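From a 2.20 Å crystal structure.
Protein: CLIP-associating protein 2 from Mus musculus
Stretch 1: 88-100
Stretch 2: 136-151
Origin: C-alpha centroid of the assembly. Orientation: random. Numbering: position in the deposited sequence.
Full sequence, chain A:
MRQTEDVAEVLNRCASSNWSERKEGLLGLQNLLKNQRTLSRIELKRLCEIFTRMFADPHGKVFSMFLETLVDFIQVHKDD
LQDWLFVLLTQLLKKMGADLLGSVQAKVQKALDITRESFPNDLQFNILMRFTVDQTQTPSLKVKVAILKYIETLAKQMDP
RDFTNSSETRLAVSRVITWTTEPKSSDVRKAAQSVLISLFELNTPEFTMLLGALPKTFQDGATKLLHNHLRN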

ATOM      1  N   LEU A  88       4.290  -5.465   1.491  1.00 37.43           N
ATOM      2  CA  LEU A  88       4.513  -4.664   0.295  1.00 36.71           C
ATOM      3  C   LEU A  88       3.703  -3.370   0.316  1.00 36.60           C
ATOM      4  O   LEU A  88       4.257  -2.281   0.168  1.00 36.04           O
ATOM      5  CB  LEU A  88       4.180  -5.477  -0.958  1.00 36.62           C
ATOM      6  CG  LEU A  88       4.168  -4.763  -2.312  1.00 36.16           C
ATOM      7  CD1 LEU A  88       5.551  -4.208  -2.654  1.00 34.25           C
ATOM      8  CD2 LEU A  88       3.664  -5.714  -3.404  1.00 34.42           C
ATOM      9  N   LEU A  89       2.395  -3.505   0.520  1.00 36.46           N
ATOM     10  CA  LEU A  89       1.471  -2.386   0.410  1.00 36.32           C
ATOM     11  C   LEU A  89       1.631  -1.369   1.545  1.00 36.74           C
ATOM     12  O   LEU A  89       1.674  -0.154   1.296  1.00 36.82           O
ATOM     13  CB  LEU A  89       0.026  -2.891   0.312  1.00 36.27           C
ATOM     14  CG  LEU A  89      -1.111  -1.867   0.231  1.00 35.98           C
ATOM     15  CD1 LEU A  89      -0.859  -0.831  -0.872  1.00 34.94           C
ATOM     16  CD2 LEU A  89      -2.451  -2.569   0.033  1.00 34.32           C
ATOM     17  N   THR A  90       1.737  -1.862   2.778  1.00 36.58           N
ATOM     18  CA  THR A  90       1.858  -0.980   3.929  1.00 36.72           C
ATOM     19  C   THR A  90       3.190  -0.241   3.937  1.00 36.77           C
ATOM     20  O   THR A  90       3.227   0.949   4.249  1.00 36.51           O
ATOM     21  CB  THR A  90       1.662  -1.719   5.281  1.00 36.79           C
ATOM     22  OG1 THR A  90       2.624  -2.771   5.402  1.00 36.79           O
ATOM     23  CG2 THR A  90       0.260  -2.291   5.382  1.00 36.47           C
ATOM     24  N   GLN A  91       4.271  -0.941   3.589  1.00 36.72           N
ATOM     25  CA  GLN A  91       5.589  -0.315   3.546  1.00 37.10           C
ATOM     26  C   GLN A  91       5.671   0.753   2.454  1.00 37.01           C
ATOM     27  O   GLN A  91       6.300   1.792   2.646  1.00 36.91           O
ATOM     28  CB  GLN A  91       6.699  -1.354   3.373  1.00 37.33           C
ATOM     29  CG  GLN A  91       6.993  -2.175   4.625  1.00 38.50           C
ATOM     30  CD  GLN A  91       7.595  -1.346   5.747  1.00 41.48           C
ATOM     31  OE1 GLN A  91       8.603  -0.663   5.558  1.00 42.71           O
ATOM     32  NE2 GLN A  91       6.978  -1.403   6.924  1.00 40.83           N
ATOM     33  N   LEU A  92       5.019   0.496   1.320  1.00 36.97           N
ATOM     34  CA  LEU A  92       4.967   1.470   0.231  1.00 37.05           C
ATOM     35  C   LEU A  92       4.172   2.710   0.630  1.00 37.42           C
ATOM     36  O   LEU A  92       4.538   3.829   0.264  1.00 37.12           O
ATOM     37  CB  LEU A  92       4.390   0.852  -1.045  1.00 36.40           C
ATOM     38  CG  LEU A  92       5.277  -0.030  -1.926  1.00 36.28           C
ATOM     39  CD1 LEU A  92       4.450  -0.547  -3.100  1.00 35.79           C
ATOM     40  CD2 LEU A  92       6.526   0.721  -2.431  1.00 35.53           C
ATOM     41  N   LEU A  93       3.097   2.513   1.393  1.00 38.08           N
ATOM     42  CA  LEU A  93       2.287   3.642   1.859  1.00 39.05           C
ATOM     43  C   LEU A  93       3.031   4.488   2.892  1.00 39.61           C
ATOM     44  O   LEU A  93       2.907   5.716   2.900  1.00 39.65           O
ATOM     45  CB  LEU A  93       0.937   3.173   2.404  1.00 39.04           C
ATOM     46  CG  LEU A  93      -0.061   2.663   1.360  1.00 39.21           C
ATOM     47  CD1 LEU A  93      -1.188   1.918   2.055  1.00 39.53           C
ATOM     48  CD2 LEU A  93      -0.606   3.801   0.502  1.00 38.58           C
ATOM     49  N   LYS A  94       3.809   3.832   3.746  1.00 40.25           N
ATOM     50  CA  LYS A  94       4.680   4.538   4.683  1.00 41.41           C
ATOM     51  C   LYS A  94       5.730   5.371   3.937  1.00 41.67           C
ATOM     52  O   LYS A  94       5.950   6.537   4.266  1.00 41.83           O
ATOM     53  CB  LYS A  94       5.346   3.559   5.652  1.00 41.67           C
ATOM     54  CG  LYS A  94       4.393   2.977   6.687  1.00 42.84           C
ATOM     55  CD  LYS A  94       5.120   2.043   7.637  1.00 44.64           C
ATOM     56  CE  LYS A  94       4.339   1.886   8.940  1.00 46.40           C
ATOM     57  NZ  LYS A  94       4.892   0.801   9.806  1.00 47.86           N
ATOM     58  N   LYS A  95       6.351   4.776   2.920  1.00 41.99           N
ATOM     59  CA  LYS A  95       7.318   5.487   2.073  1.00 42.49           C
ATOM     60  C   LYS A  95       6.674   6.650   1.328  1.00 42.81           C
ATOM     61  O   LYS A  95       7.254   7.732   1.242  1.00 42.89           O
ATOM     62  CB  LYS A  95       8.000   4.533   1.087  1.00 42.44           C
ATOM     63  CG  LYS A  95       8.999   3.588   1.732  1.00 42.68           C
ATOM     64  CD  LYS A  95      10.079   4.358   2.473  1.00 43.67           C
ATOM     65  CE  LYS A  95      10.522   3.616   3.704  1.00 44.45           C
ATOM     66  NZ  LYS A  95      11.804   4.162   4.197  1.00 47.22           N
HETATM   67  N   MSE A  96       5.468   6.423   0.817  1.00 43.35           N
HETATM   68  CA  MSE A  96       4.694   7.454   0.128  1.00 44.06           C
HETATM   69  C   MSE A  96       4.336   8.615   1.059  1.00 43.88           C
HETATM   70  O   MSE A  96       4.165   9.746   0.608  1.00 43.77           O
HETATM   71  CB  MSE A  96       3.424   6.852  -0.487  1.00 44.33           C
HETATM   72  CG  MSE A  96       2.735   7.736  -1.518  1.00 47.35           C
HETATM   73 SE   MSE A  96       3.810   7.987  -3.142  1.00 55.39          SE
HETATM   74  CE  MSE A  96       3.149   9.752  -3.646  1.00 52.82           C
ATOM     75  N   GLY A  97       4.225   8.326   2.354  1.00 44.02           N
ATOM     76  CA  GLY A  97       3.899   9.344   3.348  1.00 43.72           C
ATOM     77  C   GLY A  97       5.112   9.928   4.051  1.00 43.75           C
ATOM     78  O   GLY A  97       4.966  10.765   4.944  1.00 43.93           O
ATOM     79  N   ALA A  98       6.306   9.494   3.650  1.00 43.36           N
ATOM     80  CA  ALA A  98       7.551   9.945   4.284  1.00 43.24           C
ATOM     81  C   ALA A  98       8.139  11.236   3.693  1.00 42.99           C
ATOM     82  O   ALA A  98       9.219  11.658   4.098  1.00 42.96           O
ATOM     83  CB  ALA A  98       8.592   8.826   4.267  1.00 43.03           C
ATOM     84  N   ASP A  99       7.431  11.855   2.749  1.00 43.17           N
ATOM     85  CA  ASP A  99       7.867  13.119   2.127  1.00 43.45           C
ATOM     86  C   ASP A  99       9.270  12.991   1.510  1.00 43.21           C
ATOM     87  O   ASP A  99      10.177  13.774   1.804  1.00 43.33           O
ATOM     88  CB  ASP A  99       7.805  14.277   3.143  1.00 43.67           C
ATOM     89  CG  ASP A  99       8.031  15.646   2.503  1.00 44.60           C
ATOM     90  OD1 ASP A  99       7.271  16.018   1.581  1.00 45.78           O
ATOM     91  OD2 ASP A  99       8.971  16.349   2.936  1.00 44.61           O
ATOM     92  N   LEU A 100       9.440  11.980   0.664  1.00 42.78           N
ATOM     93  CA  LEU A 100      10.694  11.779  -0.059  1.00 42.24           C
ATOM     94  C   LEU A 100      10.812  12.809  -1.182  1.00 41.57           C
ATOM     95  O   LEU A 100       9.848  13.523  -1.487  1.00 41.44           O
ATOM     96  CB  LEU A 100      10.770  10.352  -0.619  1.00 42.32           C
ATOM     97  CG  LEU A 100      10.657   9.207   0.397  1.00 43.13           C
ATOM     98  CD1 LEU A 100      10.334   7.901  -0.307  1.00 43.60           C
ATOM     99  CD2 LEU A 100      11.913   9.064   1.255  1.00 42.73           C
ATOM    100  N   THR A 136      -0.351  -0.285  16.494  1.00 68.97           N
ATOM    101  CA  THR A 136       1.075  -0.432  16.820  1.00 69.01           C
ATOM    102  C   THR A 136       1.952   0.647  16.168  1.00 68.82           C
ATOM    103  O   THR A 136       3.140   0.423  15.905  1.00 68.95           O
ATOM    104  CB  THR A 136       1.605  -1.838  16.439  1.00 69.10           C
ATOM    105  OG1 THR A 136       1.385  -2.074  15.041  1.00 69.53           O
ATOM    106  CG2 THR A 136       0.911  -2.921  17.259  1.00 69.13           C
ATOM    107  N   GLN A 137       1.356   1.816  15.929  1.00 68.52           N
ATOM    108  CA  GLN A 137       1.998   2.927  15.213  1.00 68.10           C
ATOM    109  C   GLN A 137       1.058   4.131  15.157  1.00 67.47           C
ATOM    110  O   GLN A 137      -0.157   3.986  15.321  1.00 67.55           O
ATOM    111  CB  GLN A 137       2.386   2.503  13.790  1.00 68.30           C
ATOM    112  CG  GLN A 137       1.228   1.944  12.966  1.00 68.92           C
ATOM    113  CD  GLN A 137       1.643   1.542  11.570  1.00 69.76           C
ATOM    114  OE1 GLN A 137       2.328   0.536  11.373  1.00 69.96           O
ATOM    115  NE2 GLN A 137       1.226   2.328  10.586  1.00 70.24           N
ATOM    116  N   THR A 138       1.621   5.316  14.921  1.00 66.62           N
ATOM    117  CA  THR A 138       0.818   6.539  14.833  1.00 65.63           C
ATOM    118  C   THR A 138       1.167   7.341  13.576  1.00 64.66           C
ATOM    119  O   THR A 138       2.126   8.118  13.578  1.00 64.91           O
ATOM    120  CB  THR A 138       0.949   7.402  16.104  1.00 65.70           C
ATOM    121  OG1 THR A 138       0.817   6.566  17.261  1.00 66.06           O
ATOM    122  CG2 THR A 138      -0.125   8.485  16.139  1.00 65.62           C
ATOM    123  N   PRO A 139       0.379   7.149  12.499  1.00 63.56           N
ATOM    124  CA  PRO A 139       0.655   7.731  11.185  1.00 62.49           C
ATOM    125  C   PRO A 139       0.679   9.256  11.173  1.00 61.29           C
ATOM    126  O   PRO A 139      -0.159   9.904  11.808  1.00 61.31           O
ATOM    127  CB  PRO A 139      -0.506   7.216  10.317  1.00 62.70           C
ATOM    128  CG  PRO A 139      -1.579   6.832  11.288  1.00 63.17           C
ATOM    129  CD  PRO A 139      -0.845   6.326  12.485  1.00 63.46           C
ATOM    130  N   SER A 140       1.645   9.810  10.443  1.00 59.67           N
ATOM    131  CA  SER A 140       1.717  11.240  10.186  1.00 57.91           C
ATOM    132  C   SER A 140       0.581  11.661   9.260  1.00 56.57           C
ATOM    133  O   SER A 140      -0.126  10.815   8.700  1.00 56.35           O
ATOM    134  CB  SER A 140       3.064  11.585   9.548  1.00 58.17           C
ATOM    135  OG  SER A 140       3.146  11.070   8.226  1.00 58.40           O
ATOM    136  N   LEU A 141       0.413  12.969   9.092  1.00 54.86           N
ATOM    137  CA  LEU A 141      -0.598  13.509   8.187  1.00 53.28           C
ATOM    138  C   LEU A 141      -0.415  13.005   6.745  1.00 52.12           C
ATOM    139  O   LEU A 141      -1.388  12.686   6.065  1.00 51.75           O
ATOM    140  CB  LEU A 141      -0.596  15.043   8.225  1.00 53.39           C
ATOM    141  CG  LEU A 141      -0.829  15.758   9.565  1.00 53.80           C
ATOM    142  CD1 LEU A 141      -0.355  17.209   9.493  1.00 53.60           C
ATOM    143  CD2 LEU A 141      -2.292  15.685  10.008  1.00 53.83           C
ATOM    144  N   LYS A 142       0.836  12.928   6.298  1.00 50.75           N
ATOM    145  CA  LYS A 142       1.146  12.519   4.924  1.00 49.56           C
ATOM    146  C   LYS A 142       0.945  11.018   4.682  1.00 48.43           C
ATOM    147  O   LYS A 142       0.561  10.620   3.585  1.00 48.03           O
ATOM    148  CB  LYS A 142       2.560  12.961   4.535  1.00 49.54           C
ATOM    149  CG  LYS A 142       2.686  14.468   4.349  1.00 49.66           C
ATOM    150  CD  LYS A 142       4.132  14.930   4.370  1.00 50.23           C
ATOM    151  CE  LYS A 142       4.234  16.446   4.225  1.00 50.53           C
ATOM    152  NZ  LYS A 142       3.717  16.926   2.907  1.00 51.34           N
ATOM    153  N   VAL A 143       1.197  10.200   5.703  1.00 47.52           N
ATOM    154  CA  VAL A 143       0.889   8.763   5.642  1.00 46.86           C
ATOM    155  C   VAL A 143      -0.625   8.550   5.501  1.00 46.26           C
ATOM    156  O   VAL A 143      -1.067   7.719   4.700  1.00 45.93           O
ATOM    157  CB  VAL A 143       1.463   7.975   6.860  1.00 46.92           C
ATOM    158  CG1 VAL A 143       0.994   6.523   6.853  1.00 47.04           C
ATOM    159  CG2 VAL A 143       2.983   8.014   6.859  1.00 46.73           C
ATOM    160  N   LYS A 144      -1.405   9.324   6.259  1.00 45.61           N
ATOM    161  CA  LYS A 144      -2.869   9.291   6.183  1.00 44.93           C
ATOM    162  C   LYS A 144      -3.354   9.637   4.779  1.00 44.15           C
ATOM    163  O   LYS A 144      -4.204   8.947   4.221  1.00 44.08           O
ATOM    164  CB  LYS A 144      -3.492  10.260   7.194  1.00 45.04           C
ATOM    165  CG  LYS A 144      -3.476   9.778   8.644  1.00 46.19           C
ATOM    166  CD  LYS A 144      -4.043  10.864   9.568  1.00 47.73           C
ATOM    167  CE  LYS A 144      -3.860  10.519  11.040  1.00 48.04           C
ATOM    168  NZ  LYS A 144      -4.227  11.681  11.905  1.00 48.80           N
ATOM    169  N   VAL A 145      -2.802  10.711   4.218  1.00 43.30           N
ATOM    170  CA  VAL A 145      -3.113  11.140   2.855  1.00 42.38           C
ATOM    171  C   VAL A 145      -2.873   9.998   1.856  1.00 41.61           C
ATOM    172  O   VAL A 145      -3.733   9.693   1.033  1.00 41.67           O
ATOM    173  CB  VAL A 145      -2.282  12.404   2.461  1.00 42.65           C
ATOM    174  CG1 VAL A 145      -2.367  12.686   0.965  1.00 41.79           C
ATOM    175  CG2 VAL A 145      -2.747  13.626   3.259  1.00 42.85           C
ATOM    176  N   ALA A 146      -1.705   9.372   1.951  1.00 40.83           N
ATOM    177  CA  ALA A 146      -1.321   8.280   1.056  1.00 40.29           C
ATOM    178  C   ALA A 146      -2.248   7.062   1.182  1.00 39.83           C
ATOM    179  O   ALA A 146      -2.685   6.505   0.172  1.00 39.56           O
ATOM    180  CB  ALA A 146       0.131   7.887   1.296  1.00 39.86           C
ATOM    181  N   ILE A 147      -2.549   6.665   2.418  1.00 39.54           N
ATOM    182  CA  ILE A 147      -3.516   5.586   2.672  1.00 39.45           C
ATOM    183  C   ILE A 147      -4.865   5.903   2.040  1.00 39.25           C
ATOM    184  O   ILE A 147      -5.429   5.068   1.337  1.00 39.23           O
ATOM    185  CB  ILE A 147      -3.715   5.316   4.182  1.00 39.35           C
ATOM    186  CG1 ILE A 147      -2.456   4.706   4.790  1.00 39.45           C
ATOM    187  CG2 ILE A 147      -4.921   4.391   4.421  1.00 39.52           C
ATOM    188  CD1 ILE A 147      -2.311   4.984   6.280  1.00 39.87           C
ATOM    189  N   LEU A 148      -5.364   7.116   2.283  1.00 39.30           N
ATOM    190  CA  LEU A 148      -6.673   7.544   1.783  1.00 39.33           C
ATOM    191  C   LEU A 148      -6.737   7.631   0.258  1.00 39.55           C
ATOM    192  O   LEU A 148      -7.695   7.149  -0.359  1.00 39.41           O
ATOM    193  CB  LEU A 148      -7.096   8.875   2.422  1.00 39.34           C
ATOM    194  CG  LEU A 148      -7.345   8.884   3.940  1.00 39.80           C
ATOM    195  CD1 LEU A 148      -7.340  10.317   4.486  1.00 39.33           C
ATOM    196  CD2 LEU A 148      -8.638   8.137   4.329  1.00 38.95           C
ATOM    197  N   LYS A 149      -5.721   8.236  -0.357  1.00 39.84           N
ATOM    198  CA  LYS A 149      -5.671   8.310  -1.820  1.00 40.36           C
ATOM    199  C   LYS A 149      -5.702   6.916  -2.449  1.00 40.03           C
ATOM    200  O   LYS A 149      -6.370   6.700  -3.461  1.00 40.18           O
ATOM    201  CB  LYS A 149      -4.437   9.077  -2.297  1.00 40.68           C
ATOM    202  CG  LYS A 149      -4.577  10.587  -2.219  1.00 42.44           C
ATOM    203  CD  LYS A 149      -3.334  11.260  -2.779  1.00 45.73           C
ATOM    204  CE  LYS A 149      -3.532  12.754  -2.997  1.00 46.60           C
ATOM    205  NZ  LYS A 149      -2.208  13.404  -3.245  1.00 48.28           N
ATOM    206  N   TYR A 150      -4.994   5.975  -1.832  1.00 39.97           N
ATOM    207  CA  TYR A 150      -4.954   4.605  -2.325  1.00 40.15           C
ATOM    208  C   TYR A 150      -6.323   3.926  -2.186  1.00 40.53           C
ATOM    209  O   TYR A 150      -6.804   3.311  -3.144  1.00 40.25           O
ATOM    210  CB  TYR A 150      -3.858   3.809  -1.616  1.00 39.70           C
ATOM    211  CG  TYR A 150      -3.514   2.489  -2.277  1.00 39.07           C
ATOM    212  CD1 TYR A 150      -4.330   1.366  -2.110  1.00 38.31           C
ATOM    213  CD2 TYR A 150      -2.368   2.358  -3.055  1.00 37.24           C
ATOM    214  CE1 TYR A 150      -4.013   0.149  -2.710  1.00 37.31           C
ATOM    215  CE2 TYR A 150      -2.040   1.144  -3.650  1.00 36.69           C
ATOM    216  CZ  TYR A 150      -2.871   0.047  -3.477  1.00 36.60           C
ATOM    217  OH  TYR A 150      -2.548  -1.156  -4.062  1.00 35.96           O
ATOM    218  N   ILE A 151      -6.947   4.052  -1.011  1.00 41.23           N
ATOM    219  CA  ILE A 151      -8.326   3.566  -0.810  1.00 42.11           C
ATOM    220  C   ILE A 151      -9.211   4.083  -1.927  1.00 42.24           C
ATOM    221  O   ILE A 151      -9.858   3.305  -2.617  1.00 42.11           O
ATOM    222  CB  ILE A 151      -8.982   4.055   0.519  1.00 42.15           C
ATOM    223  CG1 ILE A 151      -8.031   3.981   1.720  1.00 42.74           C
ATOM    224  CG2 ILE A 151     -10.316   3.324   0.771  1.00 42.49           C
ATOM    225  CD1 ILE A 151      -7.809   2.626   2.294  1.00 42.98           C
TER
HETATM  226  O   HOH W   1       3.337  -1.438   9.919  1.00 67.29           O

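Two helices, 88-96 and 141-151, pack at an angle of 128° between their N-to-C directions, with axes approaching to 8.1 Å, and the contact sorts its chemistry by position: apolar groups along the helices, a glycine where the backbones meet, charges at the margin.

The apolar part centers on L93, whose CA-to-CB bond points toward the partner helix. Its CD2 lies 4.2 Å from A146 CB and 3.9 Å from Y150 CB, while L93 CD1 sits 4.1 Å from I147 CG1, so one leucine meets three residues along a helical face. Beside the small A146 side chain, the leucine also reaches the backbone, with L93 CD2 3.4 Å from A146 O. M96, a selenomethionine, adds its CG 3.8 Å from A146 CB. One turn before L93, L89 places CD1 over a face of the Y150 ring, 3.7 Å from the centroid and 24° off the normal, a CH-pi contact.

The closest CA pair across the contact is G97 CA and V143 CA, 3.8 Å apart. An ideal CB on G97 would fall 2.4 Å from V143 CA, a clash, so this spacing depends on the absent side chain. V143 N, 3.7 Å from G97 CA, is spoken for within its own stretch: it donates a weak capping bond to S140 OG at 3.3 Å, at the start of the helix.

Polar pairing is sparse. K94 points away at CA-to-CB, yet its extended chain returns to give a hydrogen bond from K94 NZ to Q137 OE1 at 3.0 Å. A water reinforces the pair, accepting from K94 NZ and donating to Q137 OE1, both at 2.7 Å. Past the end of the first helix, D99 OD1 and K142 NZ form a long salt bridge at 3.9 Å between two exposed residues.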